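Local atomic coordinates of uncharacterized protein (Xanthomonas campestris pv. campestris, PDB entry 3HIU), a protein that is of unknown function but belongs to the ferritin-like DUF892 family, folds as a bundle of four long helices and holds a sodium ion between them. Residues E43-V46 / E47-Q50; E104-E107 / I108-R112; A141-L144 / I145-E149. One frame throughout, in Å; residues are numbered along the deposited sequence.

Contact 1 (E43-V46 / E47-Q50); sequences EQHV and EETQ. With NA (sodium ion), chain J; EDO (1,2-ethanediol), chain N.
Both carboxylate oxygens of Glu48 are taken by side chains from the preceding helical turn. Gln44 brings its amide from one side: NE2 donates to the syn lone pair of Glu48 OE1 at 2.9 Å, with the two flat groups turned 72° apart. His45 comes across at roughly a right angle and gives ND1 to the anti lone pair of Glu48 OE2 at 3.0 Å, tilted somewhat out of the ring plane. A glutamate suits this place because its two acceptors can serve two donors at once; chi1 (-85°) sends its chain back toward the preceding turn, and the bend at chi2 (142°) turns the carboxylate toward Gln44 and His45. Thr49, one turn after His45, faces the sodium: OG1 stands 4.1 Å above the centre of the His45 ring, gives a weak hydrogen bond to His45 O, and coordinates the sodium ion at 2.6 Å, with Gln52 as the second ligand. In the next shell, Arg41 forms a salt bridge with Glu48 OE2, and His45 NE2 is hydrogen-bonded to Glu137. This piece of helix 36-62 packs His45 and Thr49 against Met25 of helix 2-28, while Glu43 and Gln44 face outward.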
ATOM      1  N   GLU B  43      16.039   9.816   0.657  1.00 34.75           N
ATOM      2  CA  GLU B  43      16.511  11.123   0.167  1.00 34.13           C
ATOM      3  C   GLU B  43      16.556  11.164  -1.363  1.00 33.60           C
ATOM      4  O   GLU B  43      16.075  12.108  -1.989  1.00 32.22           O
ATOM      5  CB  GLU B  43      17.892  11.470   0.759  1.00 31.42           C
ATOM      6  CG  GLU B  43      17.845  12.106   2.154  1.00 37.28           C
ATOM      7  CD  GLU B  43      19.168  12.017   2.942  1.00 47.68           C
ATOM      8  OE1 GLU B  43      20.244  11.731   2.361  1.00 41.56           O
ATOM      9  OE2 GLU B  43      19.122  12.243   4.170  1.00 57.81           O
ATOM     10  N   GLN B  44      17.130  10.118  -1.949  1.00 37.77           N
ATOM     11  CA  GLN B  44      17.202   9.962  -3.395  1.00 43.03           C
ATOM     12  C   GLN B  44      15.820   9.900  -4.030  1.00 39.35           C
ATOM     13  O   GLN B  44      15.636  10.342  -5.167  1.00 33.76           O
ATOM     14  CB  GLN B  44      17.973   8.692  -3.739  1.00 53.85           C
ATOM     15  CG  GLN B  44      17.966   8.323  -5.214  1.00 61.38           C
ATOM     16  CD  GLN B  44      18.655   6.994  -5.466  1.00 68.95           C
ATOM     17  OE1 GLN B  44      19.237   6.403  -4.553  1.00 69.06           O
ATOM     18  NE2 GLN B  44      18.590   6.516  -6.704  1.00 72.80           N
ATOM     19  N   HIS B  45      14.853   9.340  -3.308  1.00 42.56           N
ATOM     20  CA  HIS B  45      13.499   9.232  -3.849  1.00 45.32           C
ATOM     21  C   HIS B  45      12.675  10.506  -3.654  1.00 41.83           C
ATOM     22  O   HIS B  45      11.710  10.742  -4.387  1.00 37.54           O
ATOM     23  CB  HIS B  45      12.759   8.007  -3.299  1.00 46.46           C
ATOM     24  CG  HIS B  45      11.600   7.569  -4.150  1.00 44.74           C
ATOM     25  ND1 HIS B  45      11.623   7.628  -5.526  1.00 43.00           N
ATOM     26  CD2 HIS B  45      10.397   7.045  -3.819  1.00 45.70           C
ATOM     27  CE1 HIS B  45      10.480   7.173  -6.006  1.00 47.39           C
ATOM     28  NE2 HIS B  45       9.717   6.813  -4.989  1.00 49.13           N
ATOM     29  N   VAL B  46      13.056  11.328  -2.679  1.00 39.79           N
ATOM     30  CA  VAL B  46      12.430  12.642  -2.541  1.00 40.34           C
ATOM     31  C   VAL B  46      12.719  13.488  -3.779  1.00 40.94           C
ATOM     32  O   VAL B  46      11.875  14.268  -4.216  1.00 41.36           O
ATOM     33  CB  VAL B  46      12.865  13.388  -1.261  1.00 37.39           C
ATOM     34  CG1 VAL B  46      12.470  14.860  -1.337  1.00 34.45           C
ATOM     35  CG2 VAL B  46      12.234  12.745  -0.041  1.00 39.24           C
ATOM     36  N   GLU B  47      13.906  13.308  -4.357  1.00 38.61           N
ATOM     37  CA  GLU B  47      14.289  14.035  -5.566  1.00 42.67           C
ATOM     38  C   GLU B  47      13.664  13.421  -6.825  1.00 33.38           C
ATOM     39  O   GLU B  47      13.181  14.135  -7.696  1.00 31.49           O
ATOM     40  CB  GLU B  47      15.812  14.101  -5.687  1.00 52.73           C
ATOM     41  CG  GLU B  47      16.482  14.916  -4.589  1.00 63.48           C
ATOM     42  CD  GLU B  47      16.437  16.407  -4.867  1.00 74.85           C
ATOM     43  OE1 GLU B  47      16.605  17.208  -3.916  1.00 75.67           O
ATOM     44  OE2 GLU B  47      16.233  16.776  -6.044  1.00 80.75           O
ATOM     45  N   GLU B  48      13.677  12.096  -6.905  1.00 29.11           N
ATOM     46  CA  GLU B  48      12.983  11.371  -7.961  1.00 33.39           C
ATOM     47  C   GLU B  48      11.492  11.746  -8.024  1.00 38.19           C
ATOM     48  O   GLU B  48      10.965  11.972  -9.116  1.00 37.74           O
ATOM     49  CB  GLU B  48      13.148   9.850  -7.776  1.00 39.10           C
ATOM     50  CG  GLU B  48      14.435   9.276  -8.382  1.00 48.68           C
ATOM     51  CD  GLU B  48      15.086   8.168  -7.541  1.00 58.86           C
ATOM     52  OE1 GLU B  48      16.319   7.975  -7.668  1.00 63.94           O
ATOM     53  OE2 GLU B  48      14.383   7.492  -6.757  1.00 59.00           O
ATOM     54  N   THR B  49      10.821  11.806  -6.866  1.00 32.64           N
ATOM     55  CA  THR B  49       9.399  12.174  -6.802  1.00 29.80           C
ATOM     56  C   THR B  49       9.154  13.559  -7.371  1.00 39.71           C
ATOM     57  O   THR B  49       8.290  13.750  -8.225  1.00 41.87           O
ATOM     58  CB  THR B  49       8.856  12.170  -5.360  1.00 33.50           C
ATOM     59  OG1 THR B  49       8.577  10.825  -4.963  1.00 41.84           O
ATOM     60  CG2 THR B  49       7.562  12.971  -5.274  1.00 30.44           C
ATOM     61  N   GLN B  50       9.907  14.536  -6.882  1.00 46.22           N
ATOM     62  CA  GLN B  50       9.804  15.887  -7.407  1.00 53.30           C
ATOM     63  C   GLN B  50       9.812  15.877  -8.939  1.00 57.89           C
ATOM     64  O   GLN B  50       9.065  16.620  -9.580  1.00 59.61           O
ATOM     65  CB  GLN B  50      10.935  16.748  -6.851  1.00 52.01           C
ATOM     66  CG  GLN B  50      10.886  16.855  -5.341  1.00 54.39           C
ATOM     67  CD  GLN B  50      12.198  17.307  -4.741  1.00 60.21           C
ATOM     68  OE1 GLN B  50      13.168  17.555  -5.455  1.00 62.43           O
ATOM     69  NE2 GLN B  50      12.236  17.413  -3.418  1.00 63.75           N
TER
HETATM   70 NA    NA J   2       7.305   8.713  -5.656  1.00 40.71          NA
HETATM   71  C1  EDO N 172      21.705  12.089   5.739  1.00 48.77           C
HETATM   72  O1  EDO N 172      22.204  11.960   4.401  1.00 53.71           O
HETATM   73  C2  EDO N 172      22.845  12.211   6.735  1.00 42.20           C
HETATM   74  O2  EDO N 172      22.456  11.493   7.900  1.00 45.43           O

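Contact 2 (E104-E107 / I108-R112); sequences EHLE and IASYR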
ATOM      1  N   GLU B 104       3.985   2.979  -1.852  1.00 30.85           N
ATOM      2  CA  GLU B 104       4.701   2.682  -3.099  1.00 27.57           C
ATOM      3  C   GLU B 104       3.913   1.667  -3.927  1.00 32.57           C
ATOM      4  O   GLU B 104       4.128   1.529  -5.136  1.00 25.39           O
ATOM      5  CB  GLU B 104       6.111   2.141  -2.828  1.00 27.66           C
ATOM      6  CG  GLU B 104       7.094   3.140  -2.201  1.00 33.71           C
ATOM      7  CD  GLU B 104       7.409   4.323  -3.108  1.00 41.31           C
ATOM      8  OE1 GLU B 104       6.904   4.368  -4.247  1.00 41.05           O
ATOM      9  OE2 GLU B 104       8.168   5.214  -2.675  1.00 44.38           O
ATOM     10  N   HIS B 105       3.009   0.945  -3.269  1.00 28.91           N
ATOM     11  CA  HIS B 105       2.110   0.059  -3.996  1.00 32.94           C
ATOM     12  C   HIS B 105       0.800   0.749  -4.400  1.00 29.24           C
ATOM     13  O   HIS B 105       0.228   0.448  -5.442  1.00 31.64           O
ATOM     14  CB  HIS B 105       1.897  -1.249  -3.229  1.00 34.82           C
ATOM     15  CG  HIS B 105       2.950  -2.272  -3.519  1.00 35.46           C
ATOM     16  ND1 HIS B 105       4.086  -2.421  -2.746  1.00 35.98           N
ATOM     17  CD2 HIS B 105       3.064  -3.175  -4.528  1.00 28.10           C
ATOM     18  CE1 HIS B 105       4.841  -3.378  -3.257  1.00 28.25           C
ATOM     19  NE2 HIS B 105       4.244  -3.852  -4.332  1.00 26.43           N
ATOM     20  N   LEU B 106       0.341   1.691  -3.582  1.00 25.27           N
ATOM     21  CA  LEU B 106      -0.715   2.584  -4.013  1.00 22.56           C
ATOM     22  C   LEU B 106      -0.272   3.216  -5.317  1.00 26.73           C
ATOM     23  O   LEU B 106      -1.002   3.222  -6.296  1.00 29.80           O
ATOM     24  CB  LEU B 106      -0.957   3.676  -2.968  1.00 25.85           C
ATOM     25  CG  LEU B 106      -2.181   4.564  -3.210  1.00 26.75           C
ATOM     26  CD1 LEU B 106      -3.398   3.706  -3.497  1.00 27.17           C
ATOM     27  CD2 LEU B 106      -2.440   5.479  -2.011  1.00 26.23           C
ATOM     28  N   GLU B 107       0.945   3.737  -5.335  1.00 27.44           N
ATOM     29  CA  GLU B 107       1.472   4.389  -6.531  1.00 29.47           C
ATOM     30  C   GLU B 107       1.538   3.454  -7.740  1.00 29.30           C
ATOM     31  O   GLU B 107       1.067   3.805  -8.826  1.00 28.44           O
ATOM     32  CB  GLU B 107       2.841   5.017  -6.249  1.00 31.30           C
ATOM     33  CG  GLU B 107       2.782   6.257  -5.359  1.00 31.77           C
ATOM     34  CD  GLU B 107       4.091   7.026  -5.348  1.00 41.55           C
ATOM     35  OE1 GLU B 107       4.130   8.147  -5.892  1.00 40.31           O
ATOM     36  OE2 GLU B 107       5.087   6.501  -4.805  1.00 55.04           O
ATOM     37  N   ILE B 108       2.125   2.273  -7.552  1.00 29.74           N
ATOM     38  CA  ILE B 108       2.135   1.239  -8.592  1.00 27.31           C
ATOM     39  C   ILE B 108       0.744   1.091  -9.219  1.00 31.39           C
ATOM     40  O   ILE B 108       0.530   1.443 -10.378  1.00 31.33           O
ATOM     41  CB  ILE B 108       2.583  -0.123  -8.028  1.00 30.69           C
ATOM     42  CG1 ILE B 108       4.065  -0.085  -7.650  1.00 35.01           C
ATOM     43  CG2 ILE B 108       2.324  -1.225  -9.033  1.00 26.92           C
ATOM     44  CD1 ILE B 108       4.428  -1.014  -6.500  1.00 38.60           C
ATOM     45  N   ALA B 109      -0.205   0.583  -8.445  1.00 30.13           N
ATOM     46  CA  ALA B 109      -1.549   0.395  -8.953  1.00 27.17           C
ATOM     47  C   ALA B 109      -2.023   1.608  -9.763  1.00 28.35           C
ATOM     48  O   ALA B 109      -2.513   1.459 -10.880  1.00 27.87           O
ATOM     49  CB  ALA B 109      -2.506   0.080  -7.820  1.00 28.71           C
ATOM     50  N   SER B 110      -1.865   2.808  -9.217  1.00 21.55           N
ATOM     51  CA  SER B 110      -2.347   4.006  -9.903  1.00 22.42           C
ATOM     52  C   SER B 110      -1.680   4.227 -11.254  1.00 31.24           C
ATOM     53  O   SER B 110      -2.341   4.536 -12.247  1.00 37.39           O
ATOM     54  CB  SER B 110      -2.126   5.236  -9.035  1.00 24.13           C
ATOM     55  OG  SER B 110      -2.556   4.968  -7.721  1.00 31.67           O
ATOM     56  N   TYR B 111      -0.365   4.070 -11.286  1.00 26.91           N
ATOM     57  CA  TYR B 111       0.368   4.303 -12.510  1.00 28.09           C
ATOM     58  C   TYR B 111       0.114   3.207 -13.546  1.00 30.12           C
ATOM     59  O   TYR B 111       0.067   3.484 -14.743  1.00 30.23           O
ATOM     60  CB  TYR B 111       1.852   4.488 -12.211  1.00 27.23           C
ATOM     61  CG  TYR B 111       2.172   5.865 -11.666  1.00 28.78           C
ATOM     62  CD1 TYR B 111       2.014   6.990 -12.461  1.00 32.51           C
ATOM     63  CD2 TYR B 111       2.629   6.041 -10.361  1.00 32.24           C
ATOM     64  CE1 TYR B 111       2.305   8.256 -11.984  1.00 35.82           C
ATOM     65  CE2 TYR B 111       2.923   7.311  -9.864  1.00 32.90           C
ATOM     66  CZ  TYR B 111       2.759   8.417 -10.687  1.00 38.89           C
ATOM     67  OH  TYR B 111       3.045   9.688 -10.232  1.00 39.25           O
ATOM     68  N   ARG B 112      -0.064   1.967 -13.101  1.00 28.11           N
ATOM     69  CA  ARG B 112      -0.478   0.920 -14.023  1.00 23.45           C
ATOM     70  C   ARG B 112      -1.772   1.338 -14.700  1.00 18.90           C
ATOM     71  O   ARG B 112      -1.889   1.248 -15.911  1.00 15.90           O
ATOM     72  CB  ARG B 112      -0.685  -0.416 -13.314  1.00 27.56           C
ATOM     73  CG  ARG B 112       0.588  -1.072 -12.803  1.00 32.24           C
ATOM     74  CD  ARG B 112       0.295  -2.408 -12.105  1.00 36.97           C
ATOM     75  NE  ARG B 112       0.391  -3.547 -13.015  1.00 43.27           N
ATOM     76  CZ  ARG B 112      -0.628  -4.320 -13.381  1.00 45.52           C
ATOM     77  NH1 ARG B 112      -0.422  -5.323 -14.217  1.00 54.92           N
ATOM     78  NH2 ARG B 112      -1.847  -4.109 -12.913  1.00 43.26           N
TER
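Ile108 folds back over the turn before it, where Glu104 and His105 receive its side chain. The carbonyl of Glu104 accepts the Ile108 amide at 3.2 Å from O to N, with the donor well above the carbonyl plane, and the CG1-CD1 arm of the isoleucine runs closely past the same oxygen. The arm ends on His105: Ile108 CD1 lies over one ring face, 3.5 Å from the centroid and displaced toward the CD2 rim, a CH-pi contact. CG1 is anti to the carbonyl carbon (chi1 -69°), which sends the arm back up the helix, and the two side chains run side by side. The imidazole offers a flat face to this methyl group while its ND1 bonds to Tyr101 O; His105 also stacks on His105 of the second subunit. Leu106 O is gripped twice by Ser110, by N at 3.1 Å and by OG at 2.7 Å. The hydroxyl comes from above the carbonyl plane; serine is short enough to return its OG to its own helix. Glu107 O takes the Tyr111 amide at 2.9 Å, nearly straight off the carbonyl, and Tyr111 CD2 passes beside that oxygen. The Glu107 carboxylate itself turns inward, its OE2 2.9 Å from Glu104 OE1, and reaches to about 3 Å from the sodium ion, whose ligands are Thr49 and Gln52. Glu18 and Glu137 bring further carboxylates close to this pair. Glutamates from several helices, clustered close to a bound cation, recall the carboxylate-rich metal centre at the heart of ferritin-like four-helix bundles, although the metal modelled here is sodium and any catalytic role remains unknown.

Contact 3 (A141-L144 / I145-E149); sequences AEWL and IEHQE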
ATOM      1  N   ALA B 141       9.877   0.238  -4.003  1.00 22.47           N
ATOM      2  CA  ALA B 141       9.126  -0.693  -3.179  1.00 24.72           C
ATOM      3  C   ALA B 141       9.981  -1.920  -2.905  1.00 30.40           C
ATOM      4  O   ALA B 141      10.019  -2.438  -1.776  1.00 26.86           O
ATOM      5  CB  ALA B 141       7.830  -1.087  -3.889  1.00 26.97           C
ATOM      6  N   GLU B 142      10.669  -2.380  -3.952  1.00 32.77           N
ATOM      7  CA  GLU B 142      11.600  -3.493  -3.829  1.00 39.10           C
ATOM      8  C   GLU B 142      12.723  -3.191  -2.848  1.00 35.55           C
ATOM      9  O   GLU B 142      13.157  -4.064  -2.102  1.00 30.30           O
ATOM     10  CB  GLU B 142      12.198  -3.841  -5.185  1.00 47.91           C
ATOM     11  CG  GLU B 142      11.426  -4.885  -5.949  1.00 59.25           C
ATOM     12  CD  GLU B 142      12.247  -5.500  -7.059  1.00 72.02           C
ATOM     13  OE1 GLU B 142      11.649  -5.956  -8.060  1.00 75.38           O
ATOM     14  OE2 GLU B 142      13.493  -5.527  -6.934  1.00 78.47           O
ATOM     15  N   TRP B 143      13.196  -1.952  -2.849  1.00 40.54           N
ATOM     16  CA  TRP B 143      14.286  -1.594  -1.955  1.00 43.26           C
ATOM     17  C   TRP B 143      13.893  -1.777  -0.491  1.00 31.42           C
ATOM     18  O   TRP B 143      14.671  -2.285   0.311  1.00 27.53           O
ATOM     19  CB  TRP B 143      14.756  -0.160  -2.204  1.00 49.23           C
ATOM     20  CG  TRP B 143      16.094   0.129  -1.570  1.00 54.37           C
ATOM     21  CD1 TRP B 143      17.314   0.137  -2.194  1.00 53.93           C
ATOM     22  CD2 TRP B 143      16.351   0.434  -0.185  1.00 51.58           C
ATOM     23  NE1 TRP B 143      18.307   0.436  -1.288  1.00 52.38           N
ATOM     24  CE2 TRP B 143      17.744   0.622  -0.054  1.00 51.56           C
ATOM     25  CE3 TRP B 143      15.538   0.571   0.945  1.00 47.36           C
ATOM     26  CZ2 TRP B 143      18.340   0.938   1.172  1.00 50.10           C
ATOM     27  CZ3 TRP B 143      16.133   0.888   2.156  1.00 47.84           C
ATOM     28  CH2 TRP B 143      17.521   1.065   2.258  1.00 48.41           C
ATOM     29  N   LEU B 144      12.680  -1.369  -0.150  1.00 30.64           N
ATOM     30  CA  LEU B 144      12.244  -1.377   1.240  1.00 31.02           C
ATOM     31  C   LEU B 144      11.964  -2.778   1.788  1.00 32.17           C
ATOM     32  O   LEU B 144      12.329  -3.084   2.926  1.00 21.20           O
ATOM     33  CB  LEU B 144      10.988  -0.513   1.407  1.00 27.26           C
ATOM     34  CG  LEU B 144      11.018   0.964   1.027  1.00 20.57           C
ATOM     35  CD1 LEU B 144       9.588   1.422   0.901  1.00 16.71           C
ATOM     36  CD2 LEU B 144      11.749   1.751   2.088  1.00 25.51           C
ATOM     37  N   ILE B 145      11.308  -3.616   0.983  1.00 41.54           N
ATOM     38  CA  ILE B 145      10.826  -4.919   1.463  1.00 44.18           C
ATOM     39  C   ILE B 145      11.945  -5.958   1.520  1.00 49.31           C
ATOM     40  O   ILE B 145      11.801  -7.028   2.126  1.00 48.05           O
ATOM     41  CB  ILE B 145       9.670  -5.471   0.600  1.00 35.20           C
ATOM     42  CG1 ILE B 145       8.737  -6.370   1.434  1.00 26.78           C
ATOM     43  CG2 ILE B 145      10.222  -6.225  -0.611  1.00 35.50           C
ATOM     44  CD1 ILE B 145       7.847  -5.622   2.432  1.00 22.93           C
ATOM     45  N   GLU B 146      13.056  -5.641   0.871  1.00 53.33           N
ATOM     46  CA  GLU B 146      14.237  -6.473   0.981  1.00 58.81           C
ATOM     47  C   GLU B 146      15.037  -6.060   2.217  1.00 55.60           C
ATOM     48  O   GLU B 146      15.330  -6.887   3.075  1.00 58.92           O
ATOM     49  CB  GLU B 146      15.054  -6.412  -0.310  1.00 65.42           C
ATOM     50  CG  GLU B 146      14.280  -6.971  -1.503  1.00 75.20           C
ATOM     51  CD  GLU B 146      15.087  -6.999  -2.787  1.00 86.83           C
ATOM     52  OE1 GLU B 146      14.471  -6.981  -3.877  1.00 87.97           O
ATOM     53  OE2 GLU B 146      16.334  -7.040  -2.709  1.00 94.05           O
ATOM     54  N   HIS B 147      15.343  -4.771   2.326  1.00 49.90           N
ATOM     55  CA  HIS B 147      16.070  -4.245   3.476  1.00 46.52           C
ATOM     56  C   HIS B 147      15.210  -4.245   4.724  1.00 47.05           C
ATOM     57  O   HIS B 147      15.684  -3.924   5.814  1.00 52.77           O
ATOM     58  CB  HIS B 147      16.542  -2.819   3.195  1.00 48.69           C
ATOM     59  CG  HIS B 147      17.561  -2.729   2.105  1.00 52.64           C
ATOM     60  ND1 HIS B 147      17.240  -2.877   0.772  1.00 49.89           N
ATOM     61  CD2 HIS B 147      18.898  -2.518   2.150  1.00 55.31           C
ATOM     62  CE1 HIS B 147      18.336  -2.760   0.044  1.00 54.49           C
ATOM     63  NE2 HIS B 147      19.355  -2.539   0.854  1.00 56.55           N
ATOM     64  N   GLN B 148      13.940  -4.593   4.561  1.00 39.21           N
ATOM     65  CA  GLN B 148      12.993  -4.473   5.651  1.00 34.64           C
ATOM     66  C   GLN B 148      13.449  -5.325   6.821  1.00 29.26           C
ATOM     67  O   GLN B 148      13.639  -4.845   7.937  1.00 33.09           O
ATOM     68  CB  GLN B 148      11.599  -4.914   5.198  1.00 33.67           C
ATOM     69  CG  GLN B 148      10.490  -4.415   6.116  1.00 36.67           C
ATOM     70  CD  GLN B 148       9.424  -5.464   6.384  1.00 34.40           C
ATOM     71  OE1 GLN B 148       9.472  -6.574   5.843  1.00 32.66           O
ATOM     72  NE2 GLN B 148       8.456  -5.117   7.230  1.00 30.10           N
ATOM     73  N   GLU B 149      13.646  -6.600   6.550  1.00 32.65           N
ATOM     74  CA  GLU B 149      13.923  -7.546   7.612  1.00 40.21           C
ATOM     75  C   GLU B 149      15.078  -7.110   8.523  1.00 41.35           C
ATOM     76  O   GLU B 149      14.987  -7.258   9.742  1.00 41.96           O
ATOM     77  CB  GLU B 149      14.159  -8.937   7.034  1.00 47.51           C
ATOM     78  CG  GLU B 149      13.862 -10.049   8.012  1.00 58.42           C
ATOM     79  CD  GLU B 149      14.135 -11.414   7.434  1.00 67.69           C
ATOM     80  OE1 GLU B 149      14.166 -11.535   6.193  1.00 73.50           O
ATOM     81  OE2 GLU B 149      14.317 -12.366   8.221  1.00 72.47           O
TER
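His147 lays its ring flat on the indole of Trp143, one turn earlier in helix 124-159. Starting at CB, the side chain already sits over the six-membered ring of Trp143, a CH-pi contact 4.2 Å from its centroid. CG continues above CH2, and CD2 and NE2 both pass over CZ2. On the other branch, ND1 hangs over the middle of the indole, while CE1 makes the closest ring-to-ring approach, 3.4 Å from Trp143 CE2. The six-membered ring and the imidazole are thus a face-to-face stack, with centroids 3.7 Å apart and planes only 8° from parallel. The torsions explain the overlap: Trp143 has CG anti to its own amide nitrogen (chi1 -165°), whereas His147 at chi1 -66° swings back toward the preceding turn. That swing also carries ND1 to within 2.7 Å of Trp143 O, where it donates in the carbonyl plane onto a lone pair; His147 N bonds to the same oxygen at 3.3 Å. Two donors from one residue therefore hold this carbonyl, and the side-chain bond and the stack together restrain the rotation of the imidazole against the indole. Leu38 and Arg41 of helix 36-62 pack on Trp143. Nearby, Glu142 and Glu146 run side by side on the exposed surface, Glu142 OE2 and Glu146 OE1 3.5 Å apart, like charges whose repulsion solvent would probably soften. With ND1 acting as donor, the histidine carries its proton there, and the electron-rich indole face would probably favour a positively charged imidazole should NE2 be protonated too.

Three neighbouring helices of one bundle carry these contacts, with centres 16 to 17 Å apart. Contact 2 bridges the other two: Glu104 OE2 packs 3.1 Å from His45 CD2 of contact 1, and Glu104 CB lies 3.8 Å from Ala141 CB of contact 3. Contacts 1 and 3 do not meet, their nearest atoms being about 7 Å apart. The sodium site lies between contacts 1 and 2, reached by Thr49 from one helix and approached by Glu107 from another, whereas the side chain of Ala141 stays about 10 Å from it. Contact 3 takes part in the dimer: Gln148 bonds to Arg112 and Ala109 of the second subunit, so contacts 2 and 3 share that interface.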